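Local coordinates for R.MvaI (Kocuria varians, PDB 2OA9), which cleaves DNA as a monomeric restriction endonuclease of the PDDEXK clan, recognising its target sequence asymmetrically, at residues Ser5-Leu10 with Pro52-Ile57; Thr32-Thr37 with Tyr182-Ala187; Ser68-Phe73 with Phe232-Glu237; Asn118-Ile123 with Phe137-Ile142. All coordinates share one frame; numbering follows the deposited sequence.

Contact 1. Residues Ser5-Leu10 with Pro52-Ile57; sequences SEYLNL and PDFHDI. With CD (cadmium ion), chain I; CD (cadmium ion), chain J.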
# COMPACT_ATOMS: atom_id res chain seq x y z
N SER A 5 -14.69 -0.93 -18.39
CA SER A 5 -13.47 -1.67 -18.68
C SER A 5 -13.78 -3.12 -19.08
O SER A 5 -14.50 -3.80 -18.35
CB SER A 5 -12.60 -1.64 -17.39
OG SER A 5 -11.59 -2.61 -17.47
N GLU A 6 -13.23 -3.61 -20.19
CA GLU A 6 -13.41 -5.02 -20.57
C GLU A 6 -12.82 -5.94 -19.52
O GLU A 6 -13.40 -6.94 -19.17
CB GLU A 6 -12.75 -5.36 -21.93
CG GLU A 6 -13.20 -4.53 -23.10
CD GLU A 6 -13.05 -5.27 -24.42
OE1 GLU A 6 -11.93 -5.68 -24.74
OE2 GLU A 6 -14.05 -5.43 -25.13
N TYR A 7 -11.65 -5.60 -19.02
CA TYR A 7 -11.00 -6.47 -18.05
C TYR A 7 -11.79 -6.55 -16.75
O TYR A 7 -12.04 -7.63 -16.21
CB TYR A 7 -9.57 -5.98 -17.77
CG TYR A 7 -8.80 -6.88 -16.85
CD1 TYR A 7 -8.20 -8.03 -17.34
CD2 TYR A 7 -8.67 -6.59 -15.52
CE1 TYR A 7 -7.49 -8.89 -16.52
CE2 TYR A 7 -7.93 -7.44 -14.67
CZ TYR A 7 -7.35 -8.58 -15.20
OH TYR A 7 -6.63 -9.41 -14.38
N LEU A 8 -12.21 -5.39 -16.27
CA LEU A 8 -12.99 -5.34 -15.08
C LEU A 8 -14.31 -6.09 -15.22
O LEU A 8 -14.77 -6.74 -14.28
CB LEU A 8 -13.23 -3.87 -14.70
CG LEU A 8 -13.92 -3.66 -13.36
CD1 LEU A 8 -13.20 -4.38 -12.22
CD2 LEU A 8 -14.03 -2.20 -13.05
N ASN A 9 -14.95 -6.00 -16.39
CA ASN A 9 -16.17 -6.75 -16.60
C ASN A 9 -15.94 -8.24 -16.36
O ASN A 9 -16.75 -8.89 -15.68
CB ASN A 9 -16.70 -6.51 -18.02
CG ASN A 9 -17.85 -7.48 -18.45
OD1 ASN A 9 -18.94 -7.37 -17.95
ND2 ASN A 9 -17.58 -8.34 -19.39
N LEU A 10 -14.86 -8.76 -16.90
CA LEU A 10 -14.52 -10.19 -16.75
C LEU A 10 -14.14 -10.56 -15.31
O LEU A 10 -14.55 -11.59 -14.80
CB LEU A 10 -13.38 -10.61 -17.71
CG LEU A 10 -13.86 -10.66 -19.17
CD1 LEU A 10 -12.69 -10.80 -20.13
CD2 LEU A 10 -14.88 -11.77 -19.39
N PRO A 52 -8.27 -13.17 -19.76
CA PRO A 52 -6.84 -13.04 -19.47
C PRO A 52 -6.63 -13.32 -18.00
O PRO A 52 -7.58 -13.45 -17.24
CB PRO A 52 -6.52 -11.58 -19.81
CG PRO A 52 -7.83 -10.85 -19.70
CD PRO A 52 -8.90 -11.86 -20.06
N ASP A 53 -5.38 -13.41 -17.60
CA ASP A 53 -5.07 -13.89 -16.28
C ASP A 53 -5.50 -12.90 -15.23
O ASP A 53 -5.33 -11.70 -15.40
CB ASP A 53 -3.57 -14.19 -16.17
CG ASP A 53 -3.18 -15.37 -17.00
OD1 ASP A 53 -4.04 -16.26 -17.22
OD2 ASP A 53 -2.05 -15.50 -17.52
N PHE A 54 -6.09 -13.43 -14.17
CA PHE A 54 -6.46 -12.67 -13.00
C PHE A 54 -5.35 -12.91 -11.99
O PHE A 54 -5.56 -13.47 -10.93
CB PHE A 54 -7.78 -13.17 -12.41
CG PHE A 54 -8.96 -13.10 -13.38
CD1 PHE A 54 -9.79 -14.21 -13.54
CD2 PHE A 54 -9.28 -11.94 -14.03
CE1 PHE A 54 -10.89 -14.16 -14.39
CE2 PHE A 54 -10.38 -11.89 -14.90
CZ PHE A 54 -11.19 -12.99 -15.07
N HIS A 55 -4.14 -12.51 -12.35
CA HIS A 55 -3.00 -12.74 -11.48
C HIS A 55 -2.70 -11.47 -10.72
O HIS A 55 -3.16 -10.37 -11.09
CB HIS A 55 -1.79 -13.20 -12.30
CG HIS A 55 -1.94 -14.57 -12.89
ND1 HIS A 55 -0.94 -15.16 -13.63
CD2 HIS A 55 -2.97 -15.44 -12.88
CE1 HIS A 55 -1.34 -16.36 -14.03
NE2 HIS A 55 -2.57 -16.55 -13.59
N ASP A 56 -1.94 -11.61 -9.64
CA ASP A 56 -1.48 -10.47 -8.85
C ASP A 56 -2.66 -9.65 -8.32
O ASP A 56 -2.61 -8.43 -8.23
CB ASP A 56 -0.53 -9.57 -9.66
N ILE A 57 -3.74 -10.36 -7.99
CA ILE A 57 -4.82 -9.78 -7.20
C ILE A 57 -4.66 -10.33 -5.79
O ILE A 57 -4.77 -11.55 -5.59
CB ILE A 57 -6.18 -10.18 -7.78
CG1 ILE A 57 -6.28 -9.69 -9.23
CG2 ILE A 57 -7.32 -9.61 -6.91
CD1 ILE A 57 -7.55 -10.15 -9.96
CD CD I . -3.98 -18.07 -14.45
CD CD J . -2.46 -17.68 -18.18
O HOH W 1 -5.24 -8.32 -12.37
O HOH W 2 -2.48 -18.59 -16.08
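The phenol of Tyr7 reaches from the first turn of helix 6-19 to the 52-57 loop, where its OH donates to Asp53 O at 2.8 Å. This bond starts from a side chain whose CG is anti to the backbone N (chi1 -176°), and the donor stands 18° out of the carbonyl plane. The packing is closest around the two rings. Phe54 turns its edge toward the face of Tyr7 in an offset T-shaped pair, the planes inclined at 62°, while Pro52 CG sits 3.7 Å from Tyr7 CD1 at the tyrosine's edge. Phe54 CZ comes within 3.7 Å of Leu10 O, and Pro52 O lies over the centre of one face of the phenyl ring. Leu11, Ala14 and Leu42 also touch Phe54.

Packing is looser at the proline end, where Leu10 crosses the exposed Pro52 at about a right angle, Leu10 CD1 3.9 Å from Pro52 CD. At the hydroxyl end, toward His55, a water donates to both Tyr7 OH, at 2.7 Å, and His55 O. Asp53 chelates one cadmium ion through both carboxylate oxygens, His55 NE2 joins Glu43 and Glu46 on another, and a single water is bound by both ions.

Asp53, a calcium ligand in this enzyme, thus has its main-chain carbonyl tied to helix 6-19, an arrangement consistent with Tyr7 serving as a second-shell residue that steadies the ligand's backbone.

Contact 2. Residues Thr32-Thr37 with Tyr182-Ala187; sequences TGIGKT and YKYNSA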
# COMPACT_ATOMS: atom_id res chain seq x y z
N THR A 32 -4.93 -19.50 6.26
CA THR A 32 -4.80 -19.13 4.84
C THR A 32 -5.87 -19.75 3.92
O THR A 32 -6.03 -19.29 2.79
CB THR A 32 -3.38 -19.51 4.34
N GLY A 33 -6.59 -20.76 4.41
CA GLY A 33 -7.46 -21.59 3.60
C GLY A 33 -8.56 -20.86 2.83
O GLY A 33 -8.82 -21.18 1.66
N ILE A 34 -9.22 -19.91 3.47
CA ILE A 34 -10.33 -19.18 2.87
C ILE A 34 -9.83 -18.43 1.63
O ILE A 34 -10.40 -18.55 0.55
CB ILE A 34 -11.00 -18.21 3.88
CG1 ILE A 34 -11.72 -19.02 4.97
CG2 ILE A 34 -11.97 -17.30 3.18
CD1 ILE A 34 -12.10 -18.22 6.17
N GLY A 35 -8.76 -17.67 1.80
CA GLY A 35 -8.21 -16.89 0.71
C GLY A 35 -7.64 -17.74 -0.41
O GLY A 35 -7.88 -17.50 -1.60
N LYS A 36 -6.88 -18.77 -0.06
CA LYS A 36 -6.23 -19.59 -1.08
C LYS A 36 -7.25 -20.38 -1.91
O LYS A 36 -7.09 -20.55 -3.11
CB LYS A 36 -5.20 -20.54 -0.44
CG LYS A 36 -4.39 -21.41 -1.41
CD LYS A 36 -4.17 -22.84 -0.88
CE LYS A 36 -4.42 -23.89 -1.95
NZ LYS A 36 -3.72 -23.61 -3.23
N THR A 37 -8.31 -20.85 -1.26
CA THR A 37 -9.36 -21.54 -1.98
C THR A 37 -10.00 -20.56 -2.96
O THR A 37 -10.28 -20.92 -4.08
CB THR A 37 -10.40 -22.11 -1.03
OG1 THR A 37 -9.80 -23.14 -0.23
CG2 THR A 37 -11.53 -22.80 -1.79
N TYR A 182 -16.02 -24.31 1.69
CA TYR A 182 -16.17 -22.88 1.96
C TYR A 182 -17.28 -22.34 1.07
O TYR A 182 -17.42 -22.76 -0.11
CB TYR A 182 -14.89 -22.10 1.67
CG TYR A 182 -13.77 -22.31 2.65
CD1 TYR A 182 -12.52 -22.72 2.23
CD2 TYR A 182 -13.96 -22.08 4.00
CE1 TYR A 182 -11.48 -22.90 3.13
CE2 TYR A 182 -12.91 -22.29 4.92
CZ TYR A 182 -11.69 -22.69 4.47
OH TYR A 182 -10.64 -22.88 5.34
N LYS A 183 -18.02 -21.37 1.58
CA LYS A 183 -19.05 -20.66 0.84
C LYS A 183 -18.83 -19.16 1.05
O LYS A 183 -18.86 -18.71 2.21
CB LYS A 183 -20.43 -21.05 1.36
CG LYS A 183 -21.52 -20.42 0.57
CD LYS A 183 -22.86 -20.93 0.98
CE LYS A 183 -23.95 -20.19 0.24
N TYR A 184 -18.55 -18.44 -0.02
CA TYR A 184 -18.20 -17.04 0.09
C TYR A 184 -19.41 -16.13 0.18
O TYR A 184 -20.34 -16.20 -0.64
CB TYR A 184 -17.26 -16.68 -1.08
CG TYR A 184 -15.95 -17.47 -0.97
CD1 TYR A 184 -15.82 -18.69 -1.62
CD2 TYR A 184 -14.91 -17.02 -0.18
CE1 TYR A 184 -14.70 -19.46 -1.45
CE2 TYR A 184 -13.78 -17.78 0.00
CZ TYR A 184 -13.67 -19.00 -0.64
OH TYR A 184 -12.53 -19.76 -0.46
N ASN A 185 -19.41 -15.27 1.17
CA ASN A 185 -20.52 -14.38 1.40
C ASN A 185 -20.55 -13.24 0.40
O ASN A 185 -21.62 -12.87 -0.09
CB ASN A 185 -20.45 -13.76 2.80
CG ASN A 185 -20.45 -14.79 3.89
OD1 ASN A 185 -21.28 -15.71 3.89
ND2 ASN A 185 -19.51 -14.66 4.84
N SER A 186 -19.39 -12.64 0.22
CA SER A 186 -19.24 -11.45 -0.60
C SER A 186 -17.79 -11.19 -0.82
O SER A 186 -16.94 -11.84 -0.20
CB SER A 186 -19.85 -10.21 0.06
OG SER A 186 -19.20 -9.84 1.27
N ALA A 187 -17.53 -10.26 -1.72
CA ALA A 187 -16.19 -9.80 -2.00
C ALA A 187 -16.24 -8.28 -2.17
O ALA A 187 -17.08 -7.76 -2.87
CB ALA A 187 -15.60 -10.51 -3.21
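Ile34 lies across one face of the Tyr182 ring, its CG1 3.9 Å from the ring centroid and 28° off the normal, a CH-pi contact in which the two side chains cross at about a right angle. CG1 is nearest to Tyr182 CE2, at 3.5 Å. The other branch serves a second aromatic: Ile34 CG2 meets Tyr184 CE2 at 3.7 Å. With CG1 anti to the carbonyl carbon (chi1 -69°) and CG2 anti to the backbone N, the isoleucine divides its branches between the two tyrosines.

Tyr184 also supplies the polar link. Its OH donates to Ile34 O over 2.6 Å, in the carbonyl plane and on a lone pair, and the carbonyl oxygen in turn lies at the edge of the tyrosine ring. The hydroxyl is tightly lodged, with Thr37 CB only 3.2 Å from Tyr184 OH.

In fold terms this is a helix laid over a sheet: the axes of 33-37 and 182-187 run 9.7 Å apart and at 84°, placing the start of helix 33-49 across a strand of the mixed sheet that also contains strands 24-26 and 166-176. Farther along, the same helix carries the cadmium ligands Glu43 and Glu46.

Gly33 O is gripped twice from within the helix, by Thr37 N and by Thr37 OG1, the latter at 2.9 Å; the two donors come from opposite faces of the carbonyl plane. Thr37 OG1, which lies at the edge of the Tyr182 ring, is also hydrogen-bonded to Thr26 OG1 on strand 24-26. Phe38 makes an edge-to-face pair with Tyr184.

Contact 3. Residues Ser68-Phe73 with Phe232-Glu237; sequences SLLTLF and FRINME. With CD (cadmium ion), chain E.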
# COMPACT_ATOMS: atom_id res chain seq x y z
N SER A 68 -3.07 -6.59 8.31
CA SER A 68 -2.12 -6.54 7.19
C SER A 68 -1.77 -5.11 6.84
O SER A 68 -2.61 -4.26 6.77
CB SER A 68 -2.66 -7.23 5.97
OG SER A 68 -2.88 -8.61 6.26
N LEU A 69 -0.50 -4.86 6.60
CA LEU A 69 -0.04 -3.56 6.14
C LEU A 69 0.36 -3.69 4.66
O LEU A 69 1.21 -4.50 4.31
CB LEU A 69 1.17 -3.13 6.97
CG LEU A 69 1.81 -1.78 6.73
CD1 LEU A 69 0.78 -0.65 6.93
CD2 LEU A 69 3.04 -1.61 7.62
N LEU A 70 -0.28 -2.90 3.81
CA LEU A 70 -0.06 -2.90 2.37
C LEU A 70 0.88 -1.75 2.02
O LEU A 70 0.68 -0.61 2.46
CB LEU A 70 -1.42 -2.69 1.72
CG LEU A 70 -1.50 -2.68 0.20
CD1 LEU A 70 -1.28 -4.09 -0.31
CD2 LEU A 70 -2.84 -2.10 -0.25
N THR A 71 1.92 -2.02 1.23
CA THR A 71 2.68 -0.99 0.55
C THR A 71 2.07 -0.72 -0.81
O THR A 71 2.10 -1.57 -1.67
CB THR A 71 4.11 -1.47 0.39
OG1 THR A 71 4.66 -1.67 1.69
CG2 THR A 71 4.96 -0.43 -0.33
N LEU A 72 1.54 0.47 -0.99
CA LEU A 72 0.91 0.87 -2.25
C LEU A 72 1.96 1.00 -3.34
O LEU A 72 1.76 0.52 -4.45
CB LEU A 72 0.20 2.20 -2.07
CG LEU A 72 -0.97 2.15 -1.07
CD1 LEU A 72 -1.38 3.54 -0.59
CD2 LEU A 72 -2.15 1.43 -1.66
N PHE A 73 3.06 1.65 -3.01
CA PHE A 73 4.19 1.86 -3.91
C PHE A 73 5.34 2.45 -3.13
O PHE A 73 5.18 2.89 -2.00
CB PHE A 73 3.79 2.79 -5.08
CG PHE A 73 3.31 4.17 -4.67
CD1 PHE A 73 4.18 5.20 -4.43
CD2 PHE A 73 1.96 4.41 -4.51
CE1 PHE A 73 3.73 6.47 -4.07
CE2 PHE A 73 1.50 5.66 -4.10
CZ PHE A 73 2.39 6.70 -3.88
N PHE A 232 4.74 4.10 0.68
CA PHE A 232 3.47 4.67 1.06
C PHE A 232 2.59 3.52 1.46
O PHE A 232 2.34 2.63 0.64
CB PHE A 232 2.88 5.51 -0.09
CG PHE A 232 3.61 6.79 -0.32
CD1 PHE A 232 4.89 6.81 -0.82
CD2 PHE A 232 3.02 8.00 -0.03
CE1 PHE A 232 5.55 8.00 -0.99
CE2 PHE A 232 3.67 9.20 -0.23
CZ PHE A 232 4.95 9.19 -0.70
N ARG A 233 2.25 3.46 2.74
CA ARG A 233 1.67 2.26 3.35
C ARG A 233 0.36 2.53 4.05
O ARG A 233 0.14 3.57 4.61
CB ARG A 233 2.67 1.66 4.36
CG ARG A 233 4.04 1.42 3.77
CD ARG A 233 5.05 0.81 4.69
NE ARG A 233 5.00 -0.62 4.65
CZ ARG A 233 5.71 -1.37 5.47
NH1 ARG A 233 6.52 -0.78 6.35
NH2 ARG A 233 5.60 -2.69 5.44
N ILE A 234 -0.51 1.54 4.03
CA ILE A 234 -1.84 1.64 4.59
C ILE A 234 -2.28 0.25 5.08
O ILE A 234 -2.00 -0.76 4.44
CB ILE A 234 -2.86 2.21 3.54
CG1 ILE A 234 -4.21 2.50 4.20
CG2 ILE A 234 -3.04 1.26 2.35
CD1 ILE A 234 -5.22 3.18 3.25
N ASN A 235 -2.98 0.24 6.21
CA ASN A 235 -3.64 -0.99 6.67
C ASN A 235 -4.66 -1.42 5.66
O ASN A 235 -5.39 -0.60 5.08
CB ASN A 235 -4.27 -0.73 8.02
CG ASN A 235 -5.11 -1.88 8.50
OD1 ASN A 235 -6.23 -2.08 8.11
ND2 ASN A 235 -4.51 -2.65 9.42
N MET A 236 -4.73 -2.71 5.39
CA MET A 236 -5.51 -3.18 4.25
C MET A 236 -7.00 -2.95 4.44
O MET A 236 -7.73 -2.65 3.48
CB MET A 236 -5.21 -4.64 3.95
CG MET A 236 -6.02 -5.22 2.84
SD MET A 236 -5.48 -6.89 2.40
CE MET A 236 -3.70 -6.48 2.44
N GLU A 237 -7.52 -3.15 5.66
CA GLU A 237 -8.94 -2.78 5.90
C GLU A 237 -9.16 -1.33 5.68
O GLU A 237 -10.18 -0.91 5.11
CB GLU A 237 -9.40 -3.09 7.34
CG GLU A 237 -9.89 -4.48 7.59
CD GLU A 237 -11.32 -4.69 7.18
OE1 GLU A 237 -11.59 -4.68 6.00
OE2 GLU A 237 -12.17 -4.95 8.06
CD CD E . -13.91 -4.98 6.60
O HOH W 3 3.82 -3.90 3.33
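Leu70 N donates to Ile234 O at 2.8 Å, and Ile234 N returns the bond to Leu70 O, making an antiparallel hydrogen-bonded pair between an outer strand of a five-stranded sheet and its neighbour. Next along, the pairing becomes irregular. Leu72 N donates to Phe232 O, yet Phe232 N bonds to Phe73 O at 3.0 Å; two residues therefore face one, in the manner of a beta bulge, with Leu72 in a helical backbone conformation. Within it, the Phe73 and Phe232 rings form an offset stack with planes at 21°, and Phe73 CE1 lies 3.5 Å from Phe232 CD1. Phe73 CG stands between the backbone N and the carbonyl carbon (chi1 60°).

The sheet's two faces differ in character. Leu70 and Ile234 point to one face, where Leu239 of helix 236-242 packs on both; Leu72 CD1 touches Ile234 CG2. On the other, Leu69 CD2 sits over the centre of the Arg233 guanidinium, with Leu69 CD2 3.4 Å from Arg233 CZ. The arginine chain bends at chi3 (89°), and Arg233 NE makes a weak bond to Thr71 OG1 at 3.2 Å. A water links Leu69 O, Thr71 OG1 and Arg233 NH2, lying at the edge of the guanidinium in its plane.

At the opposite end Met236 N donates to Ser68 O. Asn235 N-caps helix 236-242 through Lys238 N and also bonds Ala66 O; Glu237 then binds cadmium with His62.

The guanidinium thus has a methyl over one face and polar partners for NE, NH2 and NH1, the last bonded to Asp210, itself a cadmium ligand, which would limit its rotation.

Contact 4. Residues Asn118-Ile123 with Phe137-Ile142; sequences NYDFKI and FDKQDI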
# COMPACT_ATOMS: atom_id res chain seq x y z
N ASN A 118 17.81 13.07 16.28
CA ASN A 118 17.79 14.43 16.83
C ASN A 118 16.80 15.35 16.12
O ASN A 118 16.78 16.57 16.36
CB ASN A 118 19.19 15.03 16.75
CG ASN A 118 20.17 14.31 17.66
OD1 ASN A 118 19.80 13.94 18.78
ND2 ASN A 118 21.39 14.10 17.20
N TYR A 119 15.99 14.76 15.24
CA TYR A 119 14.96 15.50 14.47
C TYR A 119 13.65 14.73 14.50
O TYR A 119 13.66 13.50 14.64
CB TYR A 119 15.41 15.75 13.01
CG TYR A 119 16.72 16.45 12.99
CD1 TYR A 119 16.78 17.85 13.09
CD2 TYR A 119 17.91 15.77 13.01
CE1 TYR A 119 17.96 18.51 13.18
CE2 TYR A 119 19.11 16.46 13.06
CZ TYR A 119 19.12 17.81 13.17
OH TYR A 119 20.34 18.46 13.26
N ASP A 120 12.54 15.48 14.42
CA ASP A 120 11.19 14.93 14.31
C ASP A 120 10.61 15.32 12.95
O ASP A 120 11.10 16.22 12.29
CB ASP A 120 10.28 15.45 15.40
CG ASP A 120 10.74 15.06 16.78
OD1 ASP A 120 11.26 13.94 16.94
OD2 ASP A 120 10.60 15.85 17.72
N PHE A 121 9.60 14.58 12.52
CA PHE A 121 9.13 14.66 11.14
C PHE A 121 7.62 14.67 11.11
O PHE A 121 6.98 14.01 11.91
CB PHE A 121 9.63 13.48 10.30
CG PHE A 121 11.11 13.33 10.29
CD1 PHE A 121 11.87 13.96 9.31
CD2 PHE A 121 11.75 12.57 11.24
CE1 PHE A 121 13.25 13.85 9.30
CE2 PHE A 121 13.14 12.45 11.23
CZ PHE A 121 13.87 13.10 10.27
N LYS A 122 7.06 15.36 10.10
CA LYS A 122 5.63 15.32 9.79
C LYS A 122 5.43 15.49 8.29
O LYS A 122 6.19 16.17 7.63
CB LYS A 122 4.90 16.39 10.57
CG LYS A 122 3.37 16.25 10.49
CD LYS A 122 2.66 17.07 11.58
CE LYS A 122 2.93 18.55 11.60
NZ LYS A 122 2.37 19.27 10.44
N ILE A 123 4.38 14.91 7.73
CA ILE A 123 4.00 15.20 6.34
C ILE A 123 2.93 16.30 6.34
O ILE A 123 2.03 16.34 7.18
CB ILE A 123 3.46 13.96 5.63
CG1 ILE A 123 4.46 12.78 5.71
CG2 ILE A 123 3.07 14.28 4.16
CD1 ILE A 123 5.72 13.00 4.95
N PHE A 137 11.66 19.01 12.07
CA PHE A 137 11.69 19.80 13.27
C PHE A 137 12.88 19.40 14.10
O PHE A 137 13.22 18.21 14.20
CB PHE A 137 10.43 19.53 14.12
CG PHE A 137 9.13 19.81 13.41
CD1 PHE A 137 8.45 20.99 13.60
CD2 PHE A 137 8.57 18.84 12.59
CE1 PHE A 137 7.24 21.23 12.95
CE2 PHE A 137 7.38 19.10 11.92
CZ PHE A 137 6.74 20.27 12.09
N ASP A 138 13.52 20.38 14.72
CA ASP A 138 14.46 20.02 15.78
C ASP A 138 13.69 19.79 17.09
O ASP A 138 12.45 19.93 17.17
CB ASP A 138 15.65 20.97 15.88
CG ASP A 138 15.28 22.35 16.37
OD1 ASP A 138 14.24 22.53 17.06
OD2 ASP A 138 16.05 23.32 16.14
N LYS A 139 14.44 19.37 18.09
CA LYS A 139 13.84 18.93 19.36
C LYS A 139 13.35 20.10 20.18
O LYS A 139 12.65 19.90 21.18
CB LYS A 139 14.85 18.07 20.16
CG LYS A 139 15.13 16.70 19.54
CD LYS A 139 13.90 15.82 19.45
CE LYS A 139 14.24 14.47 18.81
NZ LYS A 139 13.15 13.46 19.02
N GLN A 140 13.69 21.32 19.76
CA GLN A 140 13.12 22.54 20.32
C GLN A 140 11.87 23.03 19.55
O GLN A 140 11.47 24.18 19.71
CB GLN A 140 14.20 23.63 20.38
CG GLN A 140 15.40 23.31 21.29
CD GLN A 140 16.37 22.29 20.70
OE1 GLN A 140 16.76 21.30 21.37
NE2 GLN A 140 16.80 22.54 19.46
N ASP A 141 11.26 22.15 18.75
CA ASP A 141 10.03 22.43 17.98
C ASP A 141 10.16 23.50 16.90
O ASP A 141 9.17 24.05 16.44
CB ASP A 141 8.83 22.75 18.90
CG ASP A 141 8.54 21.63 19.89
OD1 ASP A 141 8.84 20.46 19.59
OD2 ASP A 141 7.99 21.82 21.00
N ILE A 142 11.38 23.77 16.47
CA ILE A 142 11.59 24.67 15.34
C ILE A 142 11.44 23.84 14.06
O ILE A 142 12.17 22.87 13.89
CB ILE A 142 12.99 25.32 15.36
CG1 ILE A 142 13.24 26.10 16.66
CG2 ILE A 142 13.16 26.23 14.13
CD1 ILE A 142 12.46 27.39 16.73
O HOH W 4 17.44 18.58 17.91
O HOH W 5 10.17 18.32 17.64
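Lys139 bends at chi2 (-62°) and then runs extended through chi3 and chi4, bringing Lys139 NZ to Asp120 OD1 at 2.9 Å; the carboxylate meets it with CG anti to its own carbonyl carbon. This salt bridge uses the syn side of OD1, 23° out of the carboxylate plane, and the two side chains cross at about a right angle. Ser114 O is a second partner of the ammonium, and Lys139 CG rests 3.6 Å from Asn118 O.

Asp120 and Phe137 form an antiparallel hydrogen-bonded pair. Asp120 N donates to Phe137 O at 2.8 Å and Phe137 N to Asp120 O at 2.9 Å. The same Phe137 O also receives a CA-H...O contact from Tyr119. Asp120 O lies in the plane of the Phe137 ring, at its edge, where Phe137 CE2 also reaches Lys122 CB at 3.9 Å.

From Asp138 to Asp141 the chain makes a type I turn. Asp138 OD1 steadies it, accepting Ile142 N at 3.2 Å from above the carboxylate plane and, weakly, Gln140 N. A water joins Asn118 O to Lys139 N.

The contact closes the open end of the hairpin 119-126/131-138, and the turn leads on to strand 143-151, the third of this small sheet. Phe121 packs on strand 100-106, and Tyr119 makes an edge-to-face pair with Tyr91 at the end of helix 83-91.

How the contacts relate
Contact 3 lies near the middle of the chain, whereas contacts 1 and 2 lie toward one end and contact 4 toward the other, with the centres of contacts 1 and 4 about 45 Å apart. Contact 2 is buried and contact 1 lies at the surface, yet both use a tyrosine hydroxyl to hold a main-chain carbonyl, and helix 33-49 leads from one to the other. Contacts 3 and 4, both partly buried, rest instead on antiparallel backbone pairing, embellished by an arginine on one and a lysine-aspartate salt bridge on the other. Cadmium binds residues of contacts 1 and 3.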